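Local structure of pesticidal crystal protein Cry4Aa (Bacillus thuringiensis, 2C9K) at residues S272-Y277 with Y446-Y451; N219-T224 with L267-S272; T533-N538 with F589-V594; A526-A531 with T596-L601. The protein promotes colloid-osmotic lysis of insect midgut epithelial cells after binding to them, and here is the three-domain, mosquito-larvicidal functional form of the toxin. One frame throughout, in Å; residues are numbered along the deposited sequence.

Contact 1 (S272-Y277 with Y446-Y451); sequences SPYKYY and YKTQVY
Tyr-446 is met from three places on segment 272-277, by Pro-273, Tyr-274 and Tyr-277. Pro-273 and Tyr-446 slide past each other, with CG of the proline 3.4 Å from CD2 of the tyrosine. The ring of Tyr-274 turns an edge toward the face of Tyr-446 in a tilted edge-to-face pair, centroids 5.4 Å apart and planes at 55°. Tyr-277 comes tip to tip, its OH hydrogen-bonded to Tyr-446 OH; the modelled separation is too short to be trusted, and either hydroxyl may be the donor.

Beyond the rings, Tyr-274 OH donates to Thr-448 O at 2.8 Å, from above the carbonyl plane, and takes a weak bond from the backbone N of Ile-442. Its CD1 lies 3.7 Å from Val-450 CG2. The CG of Tyr-274 is anti to its own carbonyl carbon (chi1 -49°), which starts the ring off beside the backbone N. Thr-448 OG1 and Pro-273 CD reach toward each other, 3.2 Å apart. Ser-272 OG lies 3.4 Å from Val-450 CG2, while its hydrogen bond goes back to Asn-268 O.

The outer layer is backbone. Residues 274-276 form a short 3-10 turn that carries Tyr-274 and leads into Tyr-277, and Val-450 belongs to strand 450-457, the middle strand of a three-stranded sheet of the beta-prism domain II.

As a worked case of tyrosines that pack by the ring and bond by the hydroxyl, the contact implies that tyrosine rings can pack two chain segments together while one hydroxyl, that of Tyr-274, bonds to the carbonyl of buried Thr-448.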
# COMPACT_ATOMS: atom_id res chain seq x y z
N SER A 272 -14.96 -23.25 -7.83
CA SER A 272 -15.73 -23.36 -6.59
C SER A 272 -17.04 -22.62 -6.80
O SER A 272 -17.10 -21.70 -7.61
CB SER A 272 -14.96 -22.75 -5.43
OG SER A 272 -13.70 -23.40 -5.28
N PRO A 273 -18.10 -23.00 -6.08
CA PRO A 273 -19.42 -22.36 -6.21
C PRO A 273 -19.57 -21.00 -5.53
O PRO A 273 -20.42 -20.20 -5.93
CB PRO A 273 -20.36 -23.39 -5.61
CG PRO A 273 -19.53 -23.93 -4.49
CD PRO A 273 -18.18 -24.15 -5.15
N TYR A 274 -18.75 -20.74 -4.52
CA TYR A 274 -18.83 -19.49 -3.78
C TYR A 274 -18.93 -18.23 -4.64
O TYR A 274 -19.34 -17.17 -4.16
CB TYR A 274 -17.63 -19.39 -2.83
CG TYR A 274 -17.46 -20.65 -2.04
CD1 TYR A 274 -16.46 -21.56 -2.37
CD2 TYR A 274 -18.35 -20.98 -1.02
CE1 TYR A 274 -16.37 -22.79 -1.70
CE2 TYR A 274 -18.27 -22.20 -0.35
CZ TYR A 274 -17.27 -23.10 -0.70
OH TYR A 274 -17.17 -24.31 -0.06
N LYS A 275 -18.58 -18.35 -5.92
CA LYS A 275 -18.66 -17.19 -6.80
C LYS A 275 -20.11 -16.81 -7.06
O LYS A 275 -20.38 -15.73 -7.57
CB LYS A 275 -17.94 -17.49 -8.12
CG LYS A 275 -18.38 -18.78 -8.78
CD LYS A 275 -17.59 -19.05 -10.04
CE LYS A 275 -18.18 -20.22 -10.81
NZ LYS A 275 -17.36 -20.58 -12.01
N TYR A 276 -21.04 -17.69 -6.70
CA TYR A 276 -22.47 -17.45 -6.92
C TYR A 276 -23.17 -16.86 -5.71
O TYR A 276 -24.34 -16.50 -5.77
CB TYR A 276 -23.17 -18.74 -7.35
CG TYR A 276 -22.73 -19.29 -8.69
CD1 TYR A 276 -22.24 -20.59 -8.80
CD2 TYR A 276 -22.79 -18.52 -9.84
CE1 TYR A 276 -21.82 -21.10 -10.02
CE2 TYR A 276 -22.38 -19.02 -11.08
CZ TYR A 276 -21.90 -20.32 -11.15
OH TYR A 276 -21.46 -20.82 -12.34
N TYR A 277 -22.44 -16.77 -4.60
CA TYR A 277 -22.98 -16.21 -3.37
C TYR A 277 -22.86 -14.70 -3.41
O TYR A 277 -22.21 -14.14 -4.30
CB TYR A 277 -22.21 -16.73 -2.16
CG TYR A 277 -22.59 -18.12 -1.75
CD1 TYR A 277 -22.44 -19.19 -2.63
CD2 TYR A 277 -23.11 -18.37 -0.48
CE1 TYR A 277 -22.80 -20.48 -2.26
CE2 TYR A 277 -23.48 -19.65 -0.10
CZ TYR A 277 -23.32 -20.70 -0.99
OH TYR A 277 -23.68 -21.96 -0.61
N TYR A 446 -20.15 -28.47 0.79
CA TYR A 446 -19.19 -28.60 -0.29
C TYR A 446 -17.85 -29.20 0.09
O TYR A 446 -17.48 -29.26 1.26
CB TYR A 446 -18.93 -27.24 -0.92
CG TYR A 446 -20.17 -26.41 -1.14
CD1 TYR A 446 -20.78 -25.75 -0.07
CD2 TYR A 446 -20.72 -26.27 -2.40
CE1 TYR A 446 -21.90 -24.97 -0.27
CE2 TYR A 446 -21.84 -25.49 -2.61
CZ TYR A 446 -22.42 -24.84 -1.54
OH TYR A 446 -23.53 -24.06 -1.76
N LYS A 447 -17.12 -29.62 -0.94
CA LYS A 447 -15.79 -30.19 -0.78
C LYS A 447 -14.78 -29.18 -1.29
O LYS A 447 -13.58 -29.33 -1.06
CB LYS A 447 -15.65 -31.49 -1.56
CG LYS A 447 -16.41 -32.65 -0.97
CD LYS A 447 -16.12 -33.92 -1.73
CE LYS A 447 -16.94 -35.07 -1.21
NZ LYS A 447 -16.77 -35.18 0.25
N THR A 448 -15.26 -28.15 -1.97
CA THR A 448 -14.40 -27.11 -2.51
C THR A 448 -14.10 -26.08 -1.45
O THR A 448 -14.87 -25.90 -0.51
CB THR A 448 -15.03 -26.39 -3.70
OG1 THR A 448 -16.36 -26.00 -3.35
CG2 THR A 448 -15.08 -27.28 -4.90
N GLN A 449 -12.98 -25.39 -1.62
CA GLN A 449 -12.54 -24.36 -0.69
C GLN A 449 -11.73 -23.34 -1.48
O GLN A 449 -10.92 -23.71 -2.33
CB GLN A 449 -11.66 -25.01 0.38
CG GLN A 449 -11.33 -24.15 1.57
CD GLN A 449 -10.40 -24.86 2.55
OE1 GLN A 449 -10.04 -24.31 3.59
NE2 GLN A 449 -10.01 -26.08 2.21
N VAL A 450 -11.98 -22.06 -1.23
CA VAL A 450 -11.28 -20.97 -1.91
C VAL A 450 -10.35 -20.27 -0.91
O VAL A 450 -10.77 -19.91 0.19
CB VAL A 450 -12.26 -19.91 -2.46
CG1 VAL A 450 -11.49 -18.72 -2.97
CG2 VAL A 450 -13.08 -20.50 -3.58
N TYR A 451 -9.09 -20.08 -1.30
CA TYR A 451 -8.14 -19.42 -0.40
C TYR A 451 -7.77 -18.04 -0.91
O TYR A 451 -7.97 -17.71 -2.08
CB TYR A 451 -6.84 -20.23 -0.28
CG TYR A 451 -6.98 -21.67 0.18
CD1 TYR A 451 -7.35 -22.68 -0.71
CD2 TYR A 451 -6.70 -22.03 1.49
CE1 TYR A 451 -7.42 -24.01 -0.31
CE2 TYR A 451 -6.77 -23.35 1.91
CZ TYR A 451 -7.13 -24.34 1.01
OH TYR A 451 -7.18 -25.65 1.43

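Contact 2 (N219-T224 with L267-S272); sequences NINWNT and LNFEES
Asn-223 sets its CB squarely over the ring of Phe-269, and this CH-pi contact leads the interactions here. The carbon stands 3.4 Å from the ring centroid and only 4° off the ring normal. The amide beyond it crosses the ring at a slant, with Asn-223 OD1 3.5 Å from Phe-269 CD2 and the amide plane 53° from that of the ring. Asn-223 CG is anti to the backbone N (chi1 -165°), which carries it to 3.9 Å from Phe-269 CG.

Apolar and van der Waals contacts complete the set. Trp-222 brings its edge to the phenyl group, CE3 lying 4.3 Å from Phe-269 CE1, and Asn-221 OD1 lies 3.6 Å from Phe-269 CZ. Gln-282 of helix 279-286 also touches Phe-269.

Hydrogen bonds run within the segments or to residues beyond them. Asn-221 is the N-cap of helix 222-240: its OD1 accepts from Thr-224 N at 2.9 Å, the donor standing above the carbonyl plane. Trp-222 NE1 is tied to Glu-283 of helix 279-286. Across the contact, residues 269-272 form a type I beta turn that carries Phe-269.

Helix 222-240 is the last helix of the alpha-helical pore-forming domain I, and the turn leaves strand 262-267 of domain II, so the phenyl ring sits at a seam between domains. No hydrogen bond links the two segments. The direct contact between them therefore probably rests on dispersion and a weak CH-pi attraction, while Asn-221 divides its amide between the helix end (OD1) and Asp-213 (ND2).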
# COMPACT_ATOMS: atom_id res chain seq x y z
N ASN A 219 -24.31 -12.60 -11.31
CA ASN A 219 -23.77 -12.18 -10.03
C ASN A 219 -22.67 -11.15 -10.19
O ASN A 219 -22.06 -11.05 -11.26
CB ASN A 219 -23.23 -13.40 -9.25
CG ASN A 219 -23.05 -13.10 -7.77
OD1 ASN A 219 -23.45 -12.05 -7.29
ND2 ASN A 219 -22.45 -14.04 -7.04
N ILE A 220 -22.46 -10.34 -9.16
CA ILE A 220 -21.38 -9.36 -9.19
C ILE A 220 -20.17 -10.26 -9.07
O ILE A 220 -20.22 -11.25 -8.35
CB ILE A 220 -21.42 -8.44 -7.96
CG1 ILE A 220 -22.75 -7.70 -7.89
CG2 ILE A 220 -20.25 -7.45 -8.01
CD1 ILE A 220 -23.02 -6.82 -9.10
N ASN A 221 -19.08 -9.93 -9.77
CA ASN A 221 -17.89 -10.77 -9.69
C ASN A 221 -16.86 -10.26 -8.68
O ASN A 221 -16.09 -9.33 -8.97
CB ASN A 221 -17.22 -10.89 -11.05
CG ASN A 221 -16.15 -11.96 -11.07
OD1 ASN A 221 -15.33 -12.04 -10.16
ND2 ASN A 221 -16.16 -12.79 -12.11
N TRP A 222 -16.83 -10.89 -7.51
CA TRP A 222 -15.90 -10.52 -6.44
C TRP A 222 -14.41 -10.65 -6.78
O TRP A 222 -13.61 -9.81 -6.37
CB TRP A 222 -16.19 -11.36 -5.19
CG TRP A 222 -15.24 -11.10 -4.08
CD1 TRP A 222 -15.32 -10.11 -3.14
CD2 TRP A 222 -14.01 -11.78 -3.83
NE1 TRP A 222 -14.22 -10.14 -2.32
CE2 TRP A 222 -13.39 -11.16 -2.73
CE3 TRP A 222 -13.37 -12.86 -4.45
CZ2 TRP A 222 -12.17 -11.58 -2.22
CZ3 TRP A 222 -12.15 -13.27 -3.94
CH2 TRP A 222 -11.56 -12.63 -2.84
N ASN A 223 -14.03 -11.68 -7.53
CA ASN A 223 -12.63 -11.87 -7.89
C ASN A 223 -12.15 -10.73 -8.78
O ASN A 223 -11.00 -10.30 -8.71
CB ASN A 223 -12.41 -13.21 -8.61
CG ASN A 223 -10.94 -13.60 -8.67
OD1 ASN A 223 -10.56 -14.53 -9.37
ND2 ASN A 223 -10.11 -12.89 -7.92
N THR A 224 -13.05 -10.25 -9.63
CA THR A 224 -12.71 -9.15 -10.53
C THR A 224 -12.53 -7.89 -9.69
O THR A 224 -11.63 -7.10 -9.92
CB THR A 224 -13.85 -8.95 -11.56
OG1 THR A 224 -13.94 -10.12 -12.39
CG2 THR A 224 -13.58 -7.72 -12.41
N LEU A 267 -7.19 -18.27 -4.73
CA LEU A 267 -7.05 -19.60 -5.31
C LEU A 267 -8.37 -20.35 -5.29
O LEU A 267 -9.12 -20.29 -4.30
CB LEU A 267 -5.99 -20.40 -4.53
CG LEU A 267 -5.91 -21.92 -4.75
CD1 LEU A 267 -5.50 -22.25 -6.18
CD2 LEU A 267 -4.92 -22.51 -3.76
N ASN A 268 -8.64 -21.06 -6.39
CA ASN A 268 -9.85 -21.87 -6.59
C ASN A 268 -11.16 -21.11 -6.72
O ASN A 268 -12.22 -21.64 -6.40
CB ASN A 268 -9.99 -22.92 -5.49
CG ASN A 268 -8.95 -24.01 -5.60
OD1 ASN A 268 -8.42 -24.29 -6.68
ND2 ASN A 268 -8.66 -24.65 -4.48
N PHE A 269 -11.08 -19.88 -7.19
CA PHE A 269 -12.27 -19.07 -7.35
C PHE A 269 -13.22 -19.63 -8.40
O PHE A 269 -14.41 -19.85 -8.15
CB PHE A 269 -11.90 -17.65 -7.76
CG PHE A 269 -13.08 -16.80 -8.09
CD1 PHE A 269 -13.90 -16.30 -7.08
CD2 PHE A 269 -13.43 -16.56 -9.42
CE1 PHE A 269 -15.06 -15.58 -7.39
CE2 PHE A 269 -14.58 -15.85 -9.73
CZ PHE A 269 -15.39 -15.36 -8.72
N GLU A 270 -12.68 -19.85 -9.60
CA GLU A 270 -13.47 -20.33 -10.71
C GLU A 270 -14.03 -21.74 -10.58
O GLU A 270 -15.12 -22.00 -11.07
CB GLU A 270 -12.66 -20.19 -12.01
CG GLU A 270 -12.14 -18.77 -12.25
CD GLU A 270 -10.74 -18.51 -11.63
OE1 GLU A 270 -10.46 -18.97 -10.49
OE2 GLU A 270 -9.92 -17.82 -12.30
N GLU A 271 -13.32 -22.64 -9.93
CA GLU A 271 -13.82 -24.00 -9.81
C GLU A 271 -14.58 -24.31 -8.53
O GLU A 271 -14.82 -25.46 -8.20
CB GLU A 271 -12.68 -25.00 -10.01
CG GLU A 271 -12.21 -25.05 -11.45
CD GLU A 271 -11.41 -26.29 -11.78
OE1 GLU A 271 -11.14 -26.52 -12.98
OE2 GLU A 271 -11.06 -27.05 -10.84
N SER A 272 -14.96 -23.25 -7.83
CA SER A 272 -15.73 -23.36 -6.59
C SER A 272 -17.04 -22.62 -6.80
O SER A 272 -17.10 -21.70 -7.61
CB SER A 272 -14.96 -22.75 -5.43
OG SER A 272 -13.70 -23.40 -5.28

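Contact 3 (T533-N538 with F589-V594); sequences TRAVIN and FNRSDV
Ala-535 lays its CB on one face of the Arg-591 guanidinium, 3.1 Å above the plane and offset toward the rim, while the carboxylate of Asp-593 meets the edge of the same group in its plane. The setting is an antiparallel strand pair, 536-541 beside 584-591, in the beta-sandwich domain III of the toxin. Arg-591 is extended from CG to NE, with its CG anti to the backbone N (chi1 179°). Its NH2 donates to the syn lone pair of Asp-593 OD2 at 2.9 Å, part of a salt bridge. Further bonds run from NH1 to Phe-502 O and from NH2 to Thr-598 O, so the plane is held at several corners. The ring of Phe-589 stacks with that of Phe-506 on the adjoining strand 505-511.

The ladder itself is regular at one end. Asn-538 and Asn-590 form a hydrogen-bonded pair, with Asn-538 N to Asn-590 O and Asn-590 N to Asn-538 O both 2.8 Å, and Ile-537 with Arg-591 is the neighbouring non-hydrogen-bonded pair. Past Arg-591 the partners change character. Ser-592 N still reaches Val-536 O, at 3.3 Å, but Val-536 N turns to the side chain of Asp-593, through OD1, whose modelled place is less certain. The aspartate probably also offsets the charge of Arg-591. On the face that carries Asn-538 and Asn-590, a weak bond runs from Asn-538 ND2 to Ser-592 OG, 3.0 Å long, with Val-536 CG1 3.4 Å from that same oxygen.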
# COMPACT_ATOMS: atom_id res chain seq x y z
N THR A 533 -16.22 21.53 21.31
CA THR A 533 -16.20 20.10 21.63
C THR A 533 -14.94 19.40 21.12
O THR A 533 -15.00 18.30 20.58
CB THR A 533 -17.44 19.42 21.04
OG1 THR A 533 -17.56 19.77 19.65
CG2 THR A 533 -18.69 19.86 21.79
N ARG A 534 -13.79 20.05 21.31
CA ARG A 534 -12.52 19.49 20.86
C ARG A 534 -12.12 18.29 21.70
O ARG A 534 -12.26 18.29 22.92
CB ARG A 534 -11.42 20.54 20.94
CG ARG A 534 -11.77 21.86 20.30
CD ARG A 534 -10.86 22.95 20.82
NE ARG A 534 -9.57 22.98 20.15
CZ ARG A 534 -8.51 23.64 20.60
NH1 ARG A 534 -8.58 24.32 21.74
NH2 ARG A 534 -7.37 23.63 19.91
N ALA A 535 -11.62 17.26 21.03
CA ALA A 535 -11.15 16.07 21.72
C ALA A 535 -9.79 16.45 22.28
O ALA A 535 -9.08 17.27 21.70
CB ALA A 535 -11.03 14.90 20.76
N VAL A 536 -9.43 15.87 23.41
CA VAL A 536 -8.14 16.15 24.02
C VAL A 536 -7.34 14.86 24.05
O VAL A 536 -7.88 13.81 24.38
CB VAL A 536 -8.32 16.69 25.46
CG1 VAL A 536 -7.01 16.66 26.21
CG2 VAL A 536 -8.83 18.11 25.39
N ILE A 537 -6.06 14.94 23.69
CA ILE A 537 -5.20 13.76 23.66
C ILE A 537 -3.97 13.84 24.55
O ILE A 537 -3.18 14.77 24.45
CB ILE A 537 -4.74 13.50 22.23
CG1 ILE A 537 -4.20 14.81 21.64
CG2 ILE A 537 -5.89 12.92 21.43
CD1 ILE A 537 -3.87 14.76 20.17
N ASN A 538 -3.81 12.84 25.41
CA ASN A 538 -2.67 12.81 26.31
C ASN A 538 -1.75 11.66 25.95
O ASN A 538 -2.16 10.51 25.85
CB ASN A 538 -3.15 12.68 27.75
CG ASN A 538 -3.95 13.87 28.19
OD1 ASN A 538 -3.43 14.99 28.26
ND2 ASN A 538 -5.23 13.66 28.47
N PHE A 589 -1.31 6.50 24.19
CA PHE A 589 -2.21 7.59 23.85
C PHE A 589 -3.54 7.42 24.58
O PHE A 589 -4.14 6.35 24.55
CB PHE A 589 -2.49 7.62 22.34
CG PHE A 589 -1.34 8.13 21.51
CD1 PHE A 589 -0.33 7.28 21.09
CD2 PHE A 589 -1.26 9.48 21.18
CE1 PHE A 589 0.75 7.75 20.35
CE2 PHE A 589 -0.18 9.97 20.44
CZ PHE A 589 0.83 9.10 20.03
N ASN A 590 -3.98 8.50 25.22
CA ASN A 590 -5.26 8.50 25.94
C ASN A 590 -6.10 9.69 25.50
O ASN A 590 -5.58 10.74 25.14
CB ASN A 590 -5.06 8.60 27.45
CG ASN A 590 -4.95 7.25 28.11
OD1 ASN A 590 -3.88 6.85 28.56
ND2 ASN A 590 -6.07 6.53 28.18
N ARG A 591 -7.41 9.50 25.54
CA ARG A 591 -8.35 10.56 25.21
C ARG A 591 -9.09 10.87 26.51
O ARG A 591 -9.66 9.98 27.12
CB ARG A 591 -9.33 10.11 24.13
CG ARG A 591 -10.33 11.17 23.78
CD ARG A 591 -11.02 10.93 22.47
NE ARG A 591 -12.03 11.95 22.27
CZ ARG A 591 -12.84 12.00 21.22
NH1 ARG A 591 -12.75 11.07 20.28
NH2 ARG A 591 -13.74 12.96 21.13
N SER A 592 -9.07 12.13 26.94
CA SER A 592 -9.72 12.49 28.19
C SER A 592 -10.99 13.32 28.08
O SER A 592 -11.78 13.37 29.02
CB SER A 592 -8.72 13.22 29.08
OG SER A 592 -8.19 14.33 28.40
N ASP A 593 -11.17 13.99 26.95
CA ASP A 593 -12.35 14.83 26.75
C ASP A 593 -13.64 14.03 26.93
O ASP A 593 -13.62 12.81 26.91
CB ASP A 593 -12.34 15.46 25.35
CG ASP A 593 -12.42 14.44 24.24
OD1 ASP A 593 -11.42 13.74 23.99
OD2 ASP A 593 -13.50 14.33 23.62
N VAL A 594 -14.75 14.73 27.11
CA VAL A 594 -16.05 14.10 27.31
C VAL A 594 -16.85 13.98 26.01
O VAL A 594 -17.75 13.16 25.90
CB VAL A 594 -16.90 14.90 28.32
CG1 VAL A 594 -18.35 14.47 28.25
CG2 VAL A 594 -16.36 14.69 29.72

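Contact 4 (A526-A531 with T596-L601); sequences ASNGSA and TNTTVL
Thr-599 O gathers several groups from segment 526-531. Asn-528 N donates to it at 3.2 Å, and the CA-H of Ser-527 makes a C-H...O contact, CA to O 3.1 Å. Ser-527 OG also lies near this oxygen, although its proton has another acceptor, Asn-528 O, within reach.

Asn-528 grips the same threonine a second time. Its OD1 takes a weak, bent bond from Thr-599 N (2.7 Å, N-H...O angle 128°), while ND2 is bonded to Gly-557 O. CG lies between the backbone N and the carbonyl carbon (chi1 46°), 3.7 Å from Thr-599 N, and the amide adds a side-chain bond beside the backbone bond from Asn-528 N. Ala-526 and Leu-601 form an antiparallel hydrogen-bonded pair, Ala-526 N to Leu-601 O at 2.8 Å and Leu-601 N to Ala-526 O at 2.7 Å, next to the non-hydrogen-bonded pair Ser-527 with Val-600. On the face of Ala-526 and Leu-601 the two CB atoms meet at 3.9 Å; on the other, Val-600 CG2 lies 3.8 Å from Ser-527 OG.

Where the strands part, Gly-529 adopts a positive phi of 73° and passes close to Thr-598. The hydroxyl of Thr-598 bonds to Thr-533 O, and that of Thr-599 to Tyr-560 OH. This illustrates how an asparagine at a strand end can supplement the backbone bond with a weak one to its own amide.

The contact joins the end of strand 517-527 to the start of strand 600-609 in domain III. Strand 499-501 lies along the second of these, touching Thr-599 and Leu-601, while Phe-568 packs on Ala-526 and Leu-551 on Val-600.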
# COMPACT_ATOMS: atom_id res chain seq x y z
N ALA A 526 -7.72 13.27 11.67
CA ALA A 526 -8.95 13.80 11.08
C ALA A 526 -9.90 13.91 12.27
O ALA A 526 -9.77 13.18 13.25
CB ALA A 526 -9.51 12.84 10.05
N SER A 527 -10.86 14.83 12.19
CA SER A 527 -11.79 15.01 13.30
C SER A 527 -12.94 15.94 12.98
O SER A 527 -12.74 17.00 12.39
CB SER A 527 -11.03 15.57 14.51
OG SER A 527 -11.91 15.92 15.56
N ASN A 528 -14.14 15.54 13.35
CA ASN A 528 -15.29 16.39 13.13
C ASN A 528 -15.48 17.18 14.43
O ASN A 528 -14.51 17.69 14.99
CB ASN A 528 -16.54 15.58 12.78
CG ASN A 528 -16.74 14.39 13.69
OD1 ASN A 528 -16.33 14.42 14.85
ND2 ASN A 528 -17.37 13.34 13.17
N GLY A 529 -16.71 17.27 14.93
CA GLY A 529 -16.95 18.03 16.15
C GLY A 529 -16.85 19.53 15.91
O GLY A 529 -16.82 19.98 14.77
N SER A 530 -16.80 20.30 16.98
CA SER A 530 -16.71 21.75 16.85
C SER A 530 -15.72 22.36 17.82
O SER A 530 -15.22 21.68 18.72
CB SER A 530 -18.07 22.39 17.11
OG SER A 530 -18.28 22.49 18.51
N ALA A 531 -15.46 23.65 17.65
CA ALA A 531 -14.53 24.37 18.50
C ALA A 531 -14.82 24.23 20.00
O ALA A 531 -13.91 24.31 20.82
CB ALA A 531 -14.50 25.84 18.10
N THR A 596 -17.83 12.53 23.48
CA THR A 596 -17.91 11.22 22.85
C THR A 596 -18.37 11.25 21.40
O THR A 596 -17.98 10.38 20.62
CB THR A 596 -18.86 10.27 23.62
OG1 THR A 596 -20.21 10.73 23.49
CG2 THR A 596 -18.48 10.21 25.08
N ASN A 597 -19.19 12.22 21.03
CA ASN A 597 -19.66 12.30 19.66
C ASN A 597 -18.64 12.89 18.69
O ASN A 597 -18.81 12.79 17.47
CB ASN A 597 -20.97 13.09 19.58
CG ASN A 597 -22.16 12.27 20.06
OD1 ASN A 597 -22.19 11.04 19.92
ND2 ASN A 597 -23.16 12.95 20.63
N THR A 598 -17.58 13.50 19.22
CA THR A 598 -16.55 14.05 18.35
C THR A 598 -15.60 12.94 17.91
O THR A 598 -14.77 12.49 18.68
CB THR A 598 -15.75 15.16 19.05
OG1 THR A 598 -16.63 16.23 19.39
CG2 THR A 598 -14.67 15.70 18.13
N THR A 599 -15.76 12.50 16.66
CA THR A 599 -14.93 11.44 16.09
C THR A 599 -13.54 11.94 15.73
O THR A 599 -13.39 12.99 15.11
CB THR A 599 -15.56 10.87 14.79
OG1 THR A 599 -16.78 10.19 15.10
CG2 THR A 599 -14.60 9.91 14.12
N VAL A 600 -12.53 11.18 16.13
CA VAL A 600 -11.14 11.51 15.84
C VAL A 600 -10.49 10.32 15.14
O VAL A 600 -10.53 9.20 15.65
CB VAL A 600 -10.35 11.84 17.13
CG1 VAL A 600 -8.88 12.10 16.79
CG2 VAL A 600 -10.95 13.05 17.81
N LEU A 601 -9.92 10.55 13.97
CA LEU A 601 -9.27 9.47 13.24
C LEU A 601 -7.77 9.69 13.22
O LEU A 601 -7.27 10.65 12.63
CB LEU A 601 -9.83 9.38 11.82
CG LEU A 601 -11.33 9.09 11.74
CD1 LEU A 601 -11.77 9.06 10.28
CD2 LEU A 601 -11.65 7.77 12.41

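The four contacts fall into two pairs about 40 Å or more apart, centre to centre. Contacts 1 and 2 share Ser-272 and touch directly, with Asn-219 ND2 bonded to Lys-275 O and Tyr-277 O; they place the same loop of domain II against its own sheet and against domain I. Contacts 3 and 4 lie within domain III, contact 3 nested inside the chain loop that contact 4 closes. Contacts 1 and 4 are largely buried, contacts 2 and 3 only partly. Chemistry follows place: aromatic rings and hydroxyls between loops, a CH-pi contact at the domain seam, and backbone ladders supplemented by polar side chains in the sandwich.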